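Local coordinates for glycerol Dehydrogenase (Unidentified, PDB 5XN8), which catalyses the NAD-dependent oxidation of glycerol to dihydroxyacetone as a member of the iron-containing alcohol dehydrogenase family, at the interface of chains A and B. Coordinates in Å, arbitrary orientation; residue numbers count along the deposited sequence, not the author numbering. Chains: chain A/B, Glycerol Dehydrogenase.

The interface of chains A and B. Residues chain A 11-15, 17, 231; chain B 1-3.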
loop_
_atom_site.group_PDB
_atom_site.type_symbol
_atom_site.label_atom_id
_atom_site.label_comp_id
_atom_site.label_asym_id
_atom_site.label_seq_id
_atom_site.Cartn_x
_atom_site.Cartn_y
_atom_site.Cartn_z
ATOM N N TYR A 11 -30.580 -4.475 -26.421
ATOM C CA TYR A 11 -30.129 -3.091 -26.350
ATOM C C TYR A 11 -29.005 -2.918 -27.371
ATOM O O TYR A 11 -28.006 -3.610 -27.294
ATOM C CB TYR A 11 -29.690 -2.756 -24.927
ATOM C CG TYR A 11 -28.970 -1.437 -24.791
ATOM C CD1 TYR A 11 -29.668 -0.252 -24.558
ATOM C CD2 TYR A 11 -27.582 -1.371 -24.884
ATOM C CE1 TYR A 11 -29.004 0.944 -24.422
ATOM C CE2 TYR A 11 -26.916 -0.167 -24.778
ATOM C CZ TYR A 11 -27.637 0.988 -24.536
ATOM O OH TYR A 11 -26.974 2.192 -24.418
ATOM N N LEU A 12 -29.202 -2.033 -28.346
ATOM C CA LEU A 12 -28.236 -1.808 -29.429
ATOM C C LEU A 12 -27.639 -0.418 -29.300
ATOM O O LEU A 12 -28.348 0.534 -28.964
ATOM C CB LEU A 12 -28.928 -1.905 -30.796
ATOM C CG LEU A 12 -29.306 -3.286 -31.322
ATOM C CD1 LEU A 12 -30.485 -3.870 -30.566
ATOM C CD2 LEU A 12 -29.607 -3.180 -32.814
ATOM N N GLN A 13 -26.351 -0.293 -29.599
ATOM C CA GLN A 13 -25.671 0.998 -29.489
ATOM C C GLN A 13 -24.443 1.119 -30.382
ATOM O O GLN A 13 -23.571 0.278 -30.340
ATOM C CB GLN A 13 -25.265 1.253 -28.041
ATOM C CG GLN A 13 -24.598 2.602 -27.828
ATOM C CD GLN A 13 -24.001 2.710 -26.451
ATOM O OE1 GLN A 13 -24.689 2.488 -25.455
ATOM N NE2 GLN A 13 -22.699 3.010 -26.379
ATOM N N GLY A 14 -24.373 2.207 -31.142
ATOM C CA GLY A 14 -23.208 2.506 -31.977
ATOM C C GLY A 14 -23.515 3.534 -33.049
ATOM O O GLY A 14 -24.644 4.024 -33.139
ATOM N N PRO A 15 -22.514 3.875 -33.872
ATOM C CA PRO A 15 -22.760 4.723 -35.045
ATOM C C PRO A 15 -23.770 4.089 -35.996
ATOM O O PRO A 15 -23.699 2.887 -36.243
ATOM C CB PRO A 15 -21.378 4.810 -35.705
ATOM C CG PRO A 15 -20.425 4.651 -34.579
ATOM C CD PRO A 15 -21.075 3.666 -33.640
ATOM N N ALA A 17 -26.849 3.190 -35.709
ATOM C CA ALA A 17 -27.712 2.139 -35.165
ATOM C C ALA A 17 -29.171 2.267 -35.604
ATOM O O ALA A 17 -29.876 1.264 -35.692
ATOM C CB ALA A 17 -27.620 2.104 -33.648
ATOM N N GLU A 231 -19.465 6.775 -25.882
ATOM C CA GLU A 231 -20.140 5.476 -25.989
ATOM C C GLU A 231 -20.333 4.864 -24.603
ATOM O O GLU A 231 -21.402 4.340 -24.318
ATOM C CB GLU A 231 -19.338 4.503 -26.878
ATOM C CG GLU A 231 -19.233 4.896 -28.352
ATOM C CD GLU A 231 -20.415 4.471 -29.221
ATOM O OE1 GLU A 231 -21.119 3.505 -28.878
ATOM O OE2 GLU A 231 -20.622 5.096 -30.285
ATOM N N MET B 1 -20.196 -2.515 -36.243
ATOM C CA MET B 1 -19.667 -1.805 -35.044
ATOM C C MET B 1 -20.759 -1.403 -34.039
ATOM O O MET B 1 -20.566 -0.446 -33.285
ATOM C CB MET B 1 -18.847 -0.557 -35.475
ATOM C CG MET B 1 -17.944 0.041 -34.381
ATOM S SD MET B 1 -18.072 1.847 -34.145
ATOM C CE MET B 1 -17.775 2.014 -32.378
ATOM N N LEU B 2 -21.878 -2.133 -33.995
ATOM C CA LEU B 2 -22.859 -1.980 -32.917
ATOM C C LEU B 2 -22.427 -2.804 -31.705
ATOM O O LEU B 2 -21.862 -3.895 -31.853
ATOM C CB LEU B 2 -24.245 -2.451 -33.354
ATOM C CG LEU B 2 -24.880 -1.783 -34.565
ATOM C CD1 LEU B 2 -26.148 -2.523 -34.962
ATOM C CD2 LEU B 2 -25.160 -0.328 -34.252
ATOM N N LYS B 3 -22.694 -2.273 -30.507
ATOM C CA LYS B 3 -22.598 -3.052 -29.279
ATOM C C LYS B 3 -23.988 -3.610 -29.012
ATOM O O LYS B 3 -24.983 -2.892 -29.154
ATOM C CB LYS B 3 -22.116 -2.194 -28.116
ATOM C CG LYS B 3 -20.665 -1.752 -28.261
ATOM C CD LYS B 3 -20.252 -0.707 -27.232
ATOM C CE LYS B 3 -21.065 0.581 -27.359
ATOM N NZ LYS B 3 -21.295 1.038 -28.764
#
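B:Lys3 and A:Gln13 meet as an antiparallel beta bridge, a worked example of two chains paired through an N-terminal strand. Strand 3-6 of chain B lies against strand 10-14 of chain A, and the two residues exchange backbone bonds: B:Lys3 N gives a nearly straight bond (175° at the hydrogen) to A:Gln13 O at 2.7 Å, and A:Gln13 N returns one to B:Lys3 O at 3.0 Å.

The lysine side chain then doubles back over its partner. Its CG stands anti to the carbonyl carbon (chi1 -68°), and bends at chi3 and chi4 carry the ammonium to the same carbonyl that its own backbone N engages. NZ lies 2.9 Å from A:Gln13 O, well above the carbonyl plane, and on the opposite face from B:Lys3 N. Two donors of one residue thus grip a single oxygen. At its tip the ammonium forms a salt bridge with the carboxylate of A:Glu231, on helix 228-247, with NZ 2.5 Å from OE1, on the anti side but tilted well out of the carboxylate plane. The nearby carboxylate would be expected to stabilise a charged lysine.

A:Gln13 helps to position that carboxylate. Its chain runs extended, CG anti to the backbone N (chi1 -178°), and its amide NE2 donates to A:Glu231 OE1 at 3.0 Å from the face opposite the lysine, and also to A:Glu231 O. The A:Tyr11 hydroxyl donates to A:Gln13 OE1 in the plane of the amide; with NE2 held by A:Glu231, both ends of the amide are engaged and its rotation is likely fixed.

B:Leu2 supplies the apolar flank, its CD2 branch resting on the methyl CB of A:Ala17 at 3.5 Å. B:Met1, poorly ordered, appears to lay its sulfur SD near CD of the A:Pro15 ring.

Repeated by the two-fold axis, this patch ties the chain start of each subunit to a strand and a helix of the other and, if the pair is a biological unit, likely steadies it within the deposited assembly of eight chains.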